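Local coordinates for Lmo2470 protein (Listeria monocytogenes EGD-e, PDB 5HL3), which interacts with the host protein afadin and facilitates crossing of the basement membrane by the bacterium, as a calcium-binding internalin with leucine-rich repeats, at residues T250-P253 / T259-V262; P270-N275 / C280-P285; N322-D327 / L338-N343. All coordinates share one frame; numbering follows the deposited sequence. Where two conformers were deposited one is given.

Interaction 1. Residues T250-P253 / T259-V262; sequences TELP and TIYV
The delta methyl of Ile260 points at the notch where Leu252 joins Pro253. Its CD1 lies 3.9 Å from Leu252 CB and, on the proline side, 3.9 Å from Pro253 CD; Pro253 CG follows at 4.1 Å. One methyl group thus meets two consecutive residues of the opposite segment, and the isoleucine branch slants across the CG-CD side of the proline ring instead of running along it. The shape of Ile260 explains this reach: CG1 stands opposite the carbonyl carbon (chi1 -65°), and the chain beyond it is fully extended (chi2 175°), which carries CD1 well out from its own backbone. A second, looser meeting lies beside the first, where Leu252 CD2 approaches Val262 CG2 at 4.2 Å, the two side chains again obliquely set. Ile260 and Tyr261 form the last strand of the long parallel sheet that lines the leucine-rich-repeat solenoid, while 250-253 belongs to the return loop after strand 248-249. The contact therefore spans the interior at the end of the solenoid, from its loop side to its sheet side, with 151 Å² buried in all. No hydrogen bond crosses it, and the alpha carbons of Leu252 and Ile260 remain 8.5 Å apart, a spacing filled by side chains. Helix 285-292 borders the same apolar group: Ile286 touches Leu252, Met290 touches Val262, and Gln289 OE1 accepts a hydrogen bond from the backbone N of Leu252. On the sheet side, Tyr261 makes backbone hydrogen bonds with Leu242 and Leu244, in and just after the neighbouring strand 241-243.

Interaction 2. Residues P270-N275 / C280-P285; sequences PDQTIN and CTIDLP
The carboxamide of Gln272 is turned edge-on to the backbone of Thr281, with the sulfur of Cys280 over one of its faces. SG is almost evenly placed above the group, 3.6 Å from both NE2 and OE1 of Gln272. At the nitrogen edge, Gln272 NE2 donates to Thr281 O over 2.9 Å, with an N-H...O angle of 157°. The acceptor is close to the amide plane, but the donor stands well above the carbonyl plane of Thr281, so no lone pair is met squarely. Ile282 CG2 also approaches this end, 3.9 Å from NE2 of Gln272. At the oxygen edge, a water donates to Gln272 OE1 at 2.8 Å and accepts from Thr281 N at 2.9 Å. Both polar ends of the amide are thereby engaged with one residue, directly at its carbonyl and through water at its N-H, which fixes the rotation of the group. Cys280 reaches the amide face because SG is opposite its own backbone N (chi1 -175°). Ile274 CD1 adds a weaker apolar touch at Cys280 CB.

The strands run antiparallel at 155°, yet their axes stay 9.1 Å apart and they exchange no backbone hydrogen bond; Gln272 fills the interval much as a peptide group would. Its own backbone pairs with Asn357 and Thr359, whereas Cys280 pairs with Val326. Strands 265-274 and 280-283 are the two outermost strands of one mixed sheet, and their meeting by side chains is consistent with an immunoglobulin-like, E-set beta sandwich.

Interaction 3. Residues N322-D327 / L338-N343; sequences NTITVD and LDVSYN. With CA (calcium ion), chain G; CA (calcium ion), chain H.
Val326 and Val340 face each other in the interior of the C-terminal domain, whose family points to an E-set beta sandwich; here strand 323-326 meets strand 338-342 by side chains alone. The close part of the contact is small. Val326 CG2 comes within 3.6 Å of Val340 CG2, the two side chains passing each other in opposite directions. In both valines CG1 is the branch opposite the backbone N (chi1 -178° in Val326, 163° in Val340), leaving CG2 to make this approach. Two residues back along the strand the packing is looser: Ile324 CD1 is 4.3 Å from Val340 CG1. Val340 is thus touched on both branches by alternate residues of one strand, as expected when every second side chain points inward. Trp356 and Ile282 touch it too, and Leu313 and Thr315 border Val326, so the valine pair lies within a larger apolar interior.

The watery side lies at the start of the first segment. Asn322, which with Thr323 forms a G1 beta bulge facing Asn318, binds a calcium ion through OD1 at 2.3 Å, joined by the backbone oxygen of Glu319. Four waters also occupy this ion's shell, evidence of a well-hydrated site. The second calcium site, on the other side of strand 338-342, is built from buried protein ligands: Asp339, Ser353 and Asp355 all bind the ion, and a water completes part of the shell. Asp339, whose CB points away from strand 323-326, divides its carboxylate between two tasks. OD2 binds the metal at 2.5 Å, while OD1 accepts the hydroxyl of Ser341 through its syn lone pair, with Ser341 OG to Asp339 OD1 2.8 Å.

Interactions 2 and 3 share one sheet, their centres 10 Å apart. Strands 280-283 and 323-326 are neighbours in it, joined by a probable backbone hydrogen bond, Cys280 O to Val326 N at 2.8 Å, and a probable hydroxyl pair, Thr281 OG1 to Thr325 OG1 at 2.8 Å. Interaction 1 belongs to the end of the repeat solenoid, its centre 22 Å from that of interaction 2, yet Glu251 CG packs 3.7 Å from Pro285 CB where helix 285-292 begins. That helix also borders Tyr342 of interaction 3. Of the three, interaction 3 holds calcium ligands; the side chain of Ile282 lies about 9 Å from that of Asp339.

Interaction 1. Residues T250-P253 / T259-V262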
ATOM      1  N   THR A 250      17.422  13.746   0.994  1.00 11.60           N
ATOM      2  CA  THR A 250      18.260  14.903   0.590  1.00 11.80           C
ATOM      3  C   THR A 250      18.964  14.655  -0.755  1.00 12.00           C
ATOM      4  O   THR A 250      19.562  15.581  -1.306  1.00 12.24           O
ATOM      5  CB  THR A 250      19.253  15.264   1.695  1.00 12.06           C
ATOM      6  OG1 THR A 250      20.074  14.136   1.979  1.00 12.27           O
ATOM      7  CG2 THR A 250      18.539  15.768   2.930  1.00 11.97           C
ATOM      8  N   GLU A 251      18.853  13.433  -1.273  1.00 11.98           N
ATOM      9  CA  GLU A 251      19.432  13.032  -2.551  1.00 12.57           C
ATOM     10  C   GLU A 251      18.587  11.890  -3.073  1.00 12.15           C
ATOM     11  O   GLU A 251      18.164  11.032  -2.298  1.00 11.97           O
ATOM     12  CB  GLU A 251      20.905  12.584  -2.410  1.00 13.90           C
ATOM     13  CG  GLU A 251      21.619  12.330  -3.739  1.00 15.29           C
ATOM     14  CD  GLU A 251      23.066  11.962  -3.593  1.00 17.16           C
ATOM     15  OE1 GLU A 251      23.366  11.091  -2.739  1.00 19.38           O
ATOM     16  OE2 GLU A 251      23.904  12.513  -4.361  1.00 19.13           O
ATOM     17  N   LEU A 252      18.344  11.877  -4.376  1.00 12.18           N
ATOM     18  CA  LEU A 252      17.570  10.803  -5.024  1.00 12.11           C
ATOM     19  C   LEU A 252      18.518   9.742  -5.584  1.00 12.58           C
ATOM     20  O   LEU A 252      19.669  10.035  -5.944  1.00 13.02           O
ATOM     21  CB  LEU A 252      16.740  11.369  -6.162  1.00 12.07           C
ATOM     22  CG  LEU A 252      15.759  12.470  -5.731  1.00 11.76           C
ATOM     23  CD1 LEU A 252      15.144  13.186  -6.941  1.00 11.91           C
ATOM     24  CD2 LEU A 252      14.706  11.911  -4.800  1.00 11.44           C
ATOM     25  N   PRO A 253      18.031   8.502  -5.738  1.00 12.60           N
ATOM     26  CA  PRO A 253      18.889   7.433  -6.270  1.00 13.16           C
ATOM     27  C   PRO A 253      19.181   7.630  -7.747  1.00 13.55           C
ATOM     28  O   PRO A 253      18.283   7.527  -8.600  1.00 13.44           O
ATOM     29  CB  PRO A 253      18.084   6.151  -5.993  1.00 13.09           C
ATOM     30  CG  PRO A 253      16.677   6.609  -5.867  1.00 12.53           C
ATOM     31  CD  PRO A 253      16.749   7.976  -5.241  1.00 12.22           C
ATOM     32  N   THR A 259      12.930   7.665 -13.587  1.00 13.53           N
ATOM     33  CA  THR A 259      11.641   7.037 -13.272  1.00 13.25           C
ATOM     34  C   THR A 259      10.932   7.730 -12.128  1.00 12.73           C
ATOM     35  O   THR A 259       9.795   7.411 -11.833  1.00 12.58           O
ATOM     36  CB  THR A 259      11.817   5.556 -12.828  1.00 13.31           C
ATOM     37  OG1 THR A 259      12.423   5.489 -11.533  1.00 13.02           O
ATOM     38  CG2 THR A 259      12.616   4.753 -13.836  1.00 13.93           C
ATOM     39  N   ILE A 260      11.583   8.702 -11.493  1.00 12.55           N
ATOM     40  CA  ILE A 260      11.085   9.203 -10.206  1.00 12.12           C
ATOM     41  C   ILE A 260       9.982  10.252 -10.282  1.00 12.08           C
ATOM     42  O   ILE A 260      10.011  11.184 -11.088  1.00 12.33           O
ATOM     43  CB  ILE A 260      12.269   9.748  -9.354  1.00 12.00           C
ATOM     44  CG1 ILE A 260      13.225   8.610  -9.001  1.00 12.11           C
ATOM     45  CG2 ILE A 260      11.792  10.423  -8.067  1.00 11.66           C
ATOM     46  CD1 ILE A 260      14.486   9.038  -8.269  1.00 12.13           C
ATOM     47  N   TYR A 261       8.974  10.059  -9.423  1.00 11.87           N
ATOM     48  CA  TYR A 261       7.986  11.094  -9.143  1.00 11.88           C
ATOM     49  C   TYR A 261       8.302  11.682  -7.770  1.00 11.63           C
ATOM     50  O   TYR A 261       8.283  10.965  -6.768  1.00 11.45           O
ATOM     51  CB  TYR A 261       6.528  10.551  -9.152  1.00 12.00           C
ATOM     52  CG  TYR A 261       5.522  11.663  -8.906  1.00 12.18           C
ATOM     53  CD1 TYR A 261       5.268  12.116  -7.625  1.00 12.06           C
ATOM     54  CD2 TYR A 261       4.805  12.250  -9.955  1.00 12.59           C
ATOM     55  CE1 TYR A 261       4.384  13.174  -7.388  1.00 12.35           C
ATOM     56  CE2 TYR A 261       3.905  13.303  -9.718  1.00 12.89           C
ATOM     57  CZ  TYR A 261       3.705  13.759  -8.444  1.00 12.78           C
ATOM     58  OH  TYR A 261       2.831  14.802  -8.175  1.00 13.20           O
ATOM     59  N   VAL A 262       8.640  12.971  -7.730  1.00 11.71           N
ATOM     60  CA  VAL A 262       8.740  13.754  -6.483  1.00 11.59           C
ATOM     61  C   VAL A 262       8.335  15.167  -6.812  1.00 11.89           C
ATOM     62  O   VAL A 262       8.934  15.792  -7.713  1.00 12.11           O
ATOM     63  CB  VAL A 262      10.171  13.848  -5.853  1.00 11.42           C
ATOM     64  CG1 VAL A 262      10.181  14.899  -4.730  1.00 11.42           C
ATOM     65  CG2 VAL A 262      10.632  12.519  -5.322  1.00 11.23           C
TER

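Interaction 2. Residues P270-N275 / C280-P285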
ATOM      1  N   PRO A 270      22.654  19.152   8.090  1.00 13.91           N
ATOM      2  CA  PRO A 270      23.508  19.163   9.278  1.00 14.40           C
ATOM      3  C   PRO A 270      23.527  20.482  10.061  1.00 14.73           C
ATOM      4  O   PRO A 270      23.360  21.566   9.492  1.00 14.72           O
ATOM      5  CB  PRO A 270      24.912  18.871   8.680  1.00 14.75           C
ATOM      6  CG  PRO A 270      24.616  18.116   7.426  1.00 14.38           C
ATOM      7  CD  PRO A 270      23.429  18.838   6.874  1.00 13.93           C
ATOM      8  N   ASP A 271      23.708  20.370  11.373  1.00 15.09           N
ATOM      9  CA  ASP A 271      23.923  21.550  12.209  1.00 15.55           C
ATOM     10  C   ASP A 271      25.165  22.299  11.705  1.00 15.93           C
ATOM     11  O   ASP A 271      26.136  21.677  11.289  1.00 16.07           O
ATOM     12  CB  ASP A 271      24.188  21.167  13.681  1.00 16.03           C
ATOM     13  CG  ASP A 271      23.043  20.435  14.352  1.00 15.87           C
ATOM     14  OD1 ASP A 271      21.879  20.563  13.941  1.00 15.47           O
ATOM     15  OD2 ASP A 271      23.340  19.685  15.308  1.00 16.25           O
ATOM     16  N   GLN A 272      25.134  23.616  11.796  1.00 16.20           N
ATOM     17  CA  GLN A 272      26.321  24.418  11.527  1.00 16.73           C
ATOM     18  C   GLN A 272      26.569  25.435  12.624  1.00 17.34           C
ATOM     19  O   GLN A 272      25.646  25.906  13.267  1.00 17.33           O
ATOM     20  CB  GLN A 272      26.197  25.154  10.204  1.00 16.60           C
ATOM     21  CG  GLN A 272      26.166  24.251   9.001  1.00 16.15           C
ATOM     22  CD  GLN A 272      26.382  25.032   7.711  1.00 16.28           C
ATOM     23  OE1 GLN A 272      27.262  25.901   7.640  1.00 17.16           O
ATOM     24  NE2 GLN A 272      25.581  24.738   6.695  1.00 15.85           N
ATOM     25  N   THR A 273      27.845  25.754  12.813  1.00 17.97           N
ATOM     26  CA  THR A 273      28.299  26.817  13.708  1.00 18.90           C
ATOM     27  C   THR A 273      29.080  27.826  12.855  1.00 19.50           C
ATOM     28  O   THR A 273      30.017  27.436  12.148  1.00 19.90           O
ATOM     29  CB  THR A 273      29.168  26.260  14.847  1.00 19.47           C
ATOM     30  OG1 THR A 273      28.381  25.326  15.602  1.00 19.37           O
ATOM     31  CG2 THR A 273      29.669  27.383  15.752  1.00 20.30           C
ATOM     32  N   ILE A 274      28.668  29.093  12.880  1.00 19.90           N
ATOM     33  CA  ILE A 274      29.321  30.133  12.102  1.00 20.65           C
ATOM     34  C   ILE A 274      29.577  31.337  12.988  1.00 21.83           C
ATOM     35  O   ILE A 274      29.073  31.428  14.109  1.00 21.84           O
ATOM     36  CB  ILE A 274      28.460  30.557  10.872  1.00 20.19           C
ATOM     37  CG1 ILE A 274      27.197  31.321  11.309  1.00 20.13           C
ATOM     38  CG2 ILE A 274      28.107  29.350  10.026  1.00 19.41           C
ATOM     39  CD1 ILE A 274      26.253  31.698  10.184  1.00 19.83           C
ATOM     40  N   ASN A 275      30.366  32.271  12.487  1.00 23.02           N
ATOM     41  CA  ASN A 275      30.644  33.495  13.228  1.00 24.51           C
ATOM     42  C   ASN A 275      29.722  34.588  12.763  1.00 24.62           C
ATOM     43  O   ASN A 275      29.297  34.605  11.614  1.00 24.13           O
ATOM     44  CB  ASN A 275      32.097  33.911  13.038  1.00 25.98           C
ATOM     45  CG  ASN A 275      33.059  32.907  13.634  1.00 26.78           C
ATOM     46  OD1 ASN A 275      32.930  32.518  14.797  1.00 27.54           O
ATOM     47  ND2 ASN A 275      34.012  32.452  12.828  1.00 27.59           N
ATOM     48  N   CYS A 280      25.724  31.429   5.251  1.00 19.03           N
ATOM     49  CA  CYS A 280      25.635  30.014   5.539  1.00 18.27           C
ATOM     50  C   CYS A 280      25.338  29.264   4.244  1.00 17.63           C
ATOM     51  O   CYS A 280      24.366  29.562   3.551  1.00 17.50           O
ATOM     52  CB  CYS A 280      24.537  29.791   6.564  1.00 18.03           C
ATOM     53  SG  CYS A 280      24.404  28.087   7.125  1.00 17.88           S
ATOM     54  N   THR A 281      26.189  28.291   3.925  1.00 17.32           N
ATOM     55  CA  THR A 281      26.080  27.537   2.682  1.00 16.99           C
ATOM     56  C   THR A 281      25.750  26.090   2.992  1.00 16.26           C
ATOM     57  O   THR A 281      26.256  25.522   3.947  1.00 16.23           O
ATOM     58  CB  THR A 281      27.391  27.673   1.883  1.00 17.70           C
ATOM     59  OG1 THR A 281      27.577  29.056   1.547  1.00 18.46           O
ATOM     60  CG2 THR A 281      27.368  26.844   0.635  1.00 17.56           C
ATOM     61  N   ILE A 282      24.889  25.501   2.172  1.00 15.77           N
ATOM     62  CA  ILE A 282      24.451  24.121   2.311  1.00 15.22           C
ATOM     63  C   ILE A 282      24.635  23.337   1.017  1.00 15.41           C
ATOM     64  O   ILE A 282      24.613  23.901  -0.092  1.00 15.55           O
ATOM     65  CB  ILE A 282      22.929  24.008   2.703  1.00 14.60           C
ATOM     66  CG1 ILE A 282      22.018  24.707   1.666  1.00 14.62           C
ATOM     67  CG2 ILE A 282      22.703  24.582   4.094  1.00 14.72           C
ATOM     68  CD1 ILE A 282      20.544  24.387   1.783  1.00 14.12           C
ATOM     69  N   ASP A 283      24.774  22.032   1.191  1.00 15.58           N
ATOM     70  CA  ASP A 283      24.653  21.062   0.106  1.00 15.90           C
ATOM     71  C   ASP A 283      23.178  20.647   0.045  1.00 14.74           C
ATOM     72  O   ASP A 283      22.498  20.553   1.073  1.00 14.37           O
ATOM     73  CB  ASP A 283      25.503  19.814   0.378  1.00 17.24           C
ATOM     74  CG  ASP A 283      26.970  20.077   0.367  1.00 19.46           C
ATOM     75  OD1 ASP A 283      27.445  21.030  -0.274  1.00 21.83           O
ATOM     76  OD2 ASP A 283      27.687  19.277   1.025  1.00 23.57           O
ATOM     77  N   LEU A 284      22.666  20.430  -1.154  1.00 14.08           N
ATOM     78  CA  LEU A 284      21.281  19.932  -1.304  1.00 13.33           C
ATOM     79  C   LEU A 284      21.161  19.185  -2.606  1.00 13.33           C
ATOM     80  O   LEU A 284      20.616  19.706  -3.577  1.00 13.42           O
ATOM     81  CB  LEU A 284      20.263  21.066  -1.170  1.00 13.28           C
ATOM     82  CG  LEU A 284      18.790  20.657  -1.018  1.00 12.82           C
ATOM     83  CD1 LEU A 284      18.597  19.664   0.099  1.00 12.47           C
ATOM     84  CD2 LEU A 284      17.936  21.906  -0.821  1.00 12.98           C
ATOM     85  N   PRO A 285      21.690  17.948  -2.638  1.00 13.32           N
ATOM     86  CA  PRO A 285      21.786  17.253  -3.911  1.00 13.48           C
ATOM     87  C   PRO A 285      20.454  17.108  -4.642  1.00 13.14           C
ATOM     88  O   PRO A 285      20.409  17.245  -5.864  1.00 13.41           O
ATOM     89  CB  PRO A 285      22.427  15.915  -3.538  1.00 13.54           C
ATOM     90  CG  PRO A 285      23.276  16.252  -2.334  1.00 13.73           C
ATOM     91  CD  PRO A 285      22.405  17.217  -1.558  1.00 13.34           C
TER
HETATM   92  O   HOH W   1      28.333  27.572   5.672  1.00 17.09           O

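Interaction 3. Residues N322-D327 / L338-N343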
ATOM      1  N   ASN A 322      27.349  23.439  -6.974  1.00 21.84           N
ATOM      2  CA  ASN A 322      26.138  22.791  -6.480  1.00 19.94           C
ATOM      3  C   ASN A 322      25.906  23.020  -4.982  1.00 18.37           C
ATOM      4  O   ASN A 322      25.809  22.083  -4.194  1.00 17.65           O
ATOM      5  CB  ASN A 322      26.104  21.285  -6.823  1.00 20.02           C
ATOM      6  CG  ASN A 322      25.815  21.018  -8.297  1.00 20.93           C
ATOM      7  OD1 ASN A 322      25.912  21.901  -9.143  1.00 22.04           O
ATOM      8  ND2 ASN A 322      25.439  19.787  -8.595  1.00 21.11           N
ATOM      9  N   THR A 323      25.835  24.287  -4.603  1.00 17.90           N
ATOM     10  CA  THR A 323      25.519  24.629  -3.208  1.00 17.13           C
ATOM     11  C   THR A 323      24.512  25.774  -3.248  1.00 16.79           C
ATOM     12  O   THR A 323      24.240  26.360  -4.302  1.00 17.05           O
ATOM     13  CB  THR A 323      26.761  25.077  -2.403  1.00 17.75           C
ATOM     14  OG1 THR A 323      27.312  26.233  -2.996  1.00 18.63           O
ATOM     15  CG2 THR A 323      27.853  24.000  -2.338  1.00 17.99           C
ATOM     16  N   ILE A 324      23.943  26.070  -2.082  1.00 16.20           N
ATOM     17  CA  ILE A 324      22.983  27.151  -1.904  1.00 16.28           C
ATOM     18  C   ILE A 324      23.452  27.978  -0.717  1.00 16.59           C
ATOM     19  O   ILE A 324      23.803  27.414   0.318  1.00 16.30           O
ATOM     20  CB  ILE A 324      21.557  26.623  -1.661  1.00 15.58           C
ATOM     21  CG1 ILE A 324      21.074  25.825  -2.867  1.00 15.34           C
ATOM     22  CG2 ILE A 324      20.601  27.767  -1.345  1.00 15.82           C
ATOM     23  CD1 ILE A 324      19.771  25.069  -2.643  1.00 14.67           C
ATOM     24  N   THR A 325      23.444  29.304  -0.853  1.00 17.25           N
ATOM     25  CA  THR A 325      23.908  30.185   0.227  1.00 17.67           C
ATOM     26  C   THR A 325      22.776  31.054   0.734  1.00 17.75           C
ATOM     27  O   THR A 325      22.088  31.687  -0.061  1.00 18.06           O
ATOM     28  CB  THR A 325      25.080  31.070  -0.238  1.00 18.62           C
ATOM     29  OG1 THR A 325      26.185  30.215  -0.578  1.00 18.66           O
ATOM     30  CG2 THR A 325      25.507  32.031   0.836  1.00 19.13           C
ATOM     31  N   VAL A 326      22.563  31.046   2.049  1.00 17.54           N
ATOM     32  CA  VAL A 326      21.583  31.903   2.700  1.00 17.79           C
ATOM     33  C   VAL A 326      22.338  33.010   3.406  1.00 18.66           C
ATOM     34  O   VAL A 326      23.309  32.765   4.121  1.00 18.60           O
ATOM     35  CB  VAL A 326      20.733  31.109   3.697  1.00 17.18           C
ATOM     36  CG1 VAL A 326      19.677  32.002   4.343  1.00 17.60           C
ATOM     37  CG2 VAL A 326      20.090  29.948   2.994  1.00 16.50           C
ATOM     38  N   ASP A 327      21.931  34.243   3.145  1.00 19.57           N
ATOM     39  CA  ASP A 327      22.624  35.386   3.719  1.00 20.70           C
ATOM     40  C   ASP A 327      22.181  35.645   5.157  1.00 20.85           C
ATOM     41  O   ASP A 327      21.255  36.418   5.408  1.00 21.49           O
ATOM     42  CB  ASP A 327      22.440  36.632   2.866  1.00 21.82           C
ATOM     43  CG  ASP A 327      23.254  37.798   3.366  1.00 23.00           C
ATOM     44  OD1 ASP A 327      23.999  37.643   4.356  1.00 22.99           O
ATOM     45  OD2 ASP A 327      23.174  38.885   2.760  1.00 24.38           O
ATOM     46  N   LEU A 338      16.868  27.496  10.450  0.70 16.00           N
ATOM     47  CA  LEU A 338      16.868  27.931   9.037  0.70 15.78           C
ATOM     48  C   LEU A 338      16.072  26.956   8.177  0.70 15.18           C
ATOM     49  O   LEU A 338      15.966  25.776   8.491  0.70 14.74           O
ATOM     50  CB  LEU A 338      18.297  28.047   8.480  0.70 15.75           C
ATOM     51  CG  LEU A 338      18.995  29.398   8.669  0.70 16.48           C
ATOM     52  CD1 LEU A 338      19.059  29.834  10.118  0.70 16.97           C
ATOM     53  CD2 LEU A 338      20.387  29.436   8.033  0.70 16.54           C
ATOM     54  N   ASP A 339      15.524  27.479   7.083  1.00 15.23           N
ATOM     55  CA  ASP A 339      14.753  26.699   6.101  1.00 14.97           C
ATOM     56  C   ASP A 339      15.080  27.182   4.716  1.00 14.82           C
ATOM     57  O   ASP A 339      15.138  28.394   4.494  1.00 15.39           O
ATOM     58  CB  ASP A 339      13.261  26.856   6.344  1.00 15.72           C
ATOM     59  CG  ASP A 339      12.417  26.366   5.188  1.00 16.17           C
ATOM     60  OD1 ASP A 339      12.474  26.908   4.060  1.00 17.03           O
ATOM     61  OD2 ASP A 339      11.621  25.492   5.421  1.00 16.81           O
ATOM     62  N   VAL A 340      15.369  26.251   3.806  1.00 14.32           N
ATOM     63  CA  VAL A 340      15.441  26.543   2.376  1.00 14.40           C
ATOM     64  C   VAL A 340      14.335  25.728   1.711  1.00 14.05           C
ATOM     65  O   VAL A 340      14.199  24.515   1.946  1.00 13.55           O
ATOM     66  CB  VAL A 340      16.812  26.202   1.769  1.00 14.29           C
ATOM     67  CG1 VAL A 340      16.771  26.097   0.243  1.00 14.31           C
ATOM     68  CG2 VAL A 340      17.806  27.270   2.128  1.00 14.84           C
ATOM     69  N   SER A 341      13.555  26.410   0.892  1.00 14.41           N
ATOM     70  CA  SER A 341      12.426  25.791   0.200  1.00 14.23           C
ATOM     71  C   SER A 341      12.499  26.071  -1.292  1.00 14.44           C
ATOM     72  O   SER A 341      12.954  27.138  -1.714  1.00 14.98           O
ATOM     73  CB  SER A 341      11.113  26.292   0.784  1.00 14.63           C
ATOM     74  OG  SER A 341      10.902  25.752   2.105  1.00 14.43           O
ATOM     75  N   TYR A 342      12.021  25.120  -2.086  1.00 14.10           N
ATOM     76  CA  TYR A 342      11.966  25.280  -3.527  1.00 14.36           C
ATOM     77  C   TYR A 342      10.797  24.447  -4.062  1.00 14.16           C
ATOM     78  O   TYR A 342      10.117  23.714  -3.326  1.00 13.82           O
ATOM     79  CB  TYR A 342      13.309  24.903  -4.167  1.00 14.21           C
ATOM     80  CG  TYR A 342      13.640  23.447  -4.097  1.00 13.57           C
ATOM     81  CD1 TYR A 342      14.327  22.894  -2.991  1.00 13.21           C
ATOM     82  CD2 TYR A 342      13.221  22.577  -5.113  1.00 13.41           C
ATOM     83  CE1 TYR A 342      14.605  21.553  -2.946  1.00 12.74           C
ATOM     84  CE2 TYR A 342      13.514  21.243  -5.060  1.00 12.93           C
ATOM     85  CZ  TYR A 342      14.172  20.720  -3.963  1.00 12.60           C
ATOM     86  OH  TYR A 342      14.440  19.376  -3.897  1.00 12.23           O
ATOM     87  N   ASN A 343      10.574  24.567  -5.372  1.00 14.46           N
ATOM     88  CA  ASN A 343       9.436  23.877  -6.030  1.00 14.41           C
ATOM     89  C   ASN A 343       8.117  24.240  -5.371  1.00 14.70           C
ATOM     90  O   ASN A 343       7.212  23.431  -5.246  1.00 14.49           O
ATOM     91  CB  ASN A 343       9.622  22.335  -6.114  1.00 13.72           C
ATOM     92  CG  ASN A 343       8.893  21.751  -7.289  1.00 13.82           C
ATOM     93  OD1 ASN A 343       8.848  22.388  -8.320  1.00 14.34           O
ATOM     94  ND2 ASN A 343       8.296  20.568  -7.137  1.00 13.42           N
TER
HETATM   95 CA    CA G 406      25.551  22.468 -11.349  1.00 29.21          CA
HETATM   96 CA    CA H 407      10.627  23.521   6.627  1.00 20.20          CA
HETATM   97  O   HOH W   2      27.710  21.703 -11.431  1.00 36.00           O
HETATM   98  O   HOH W   3      25.560  20.974 -13.552  1.00 43.45           O
HETATM   99  O   HOH W   4      25.950  23.810 -13.380  1.00 39.47           O
HETATM  100  O   HOH W   5      23.685  21.099 -11.310  1.00 35.35           O
HETATM  101  O   HOH W   6      10.679  21.100   6.068  1.00 20.49           O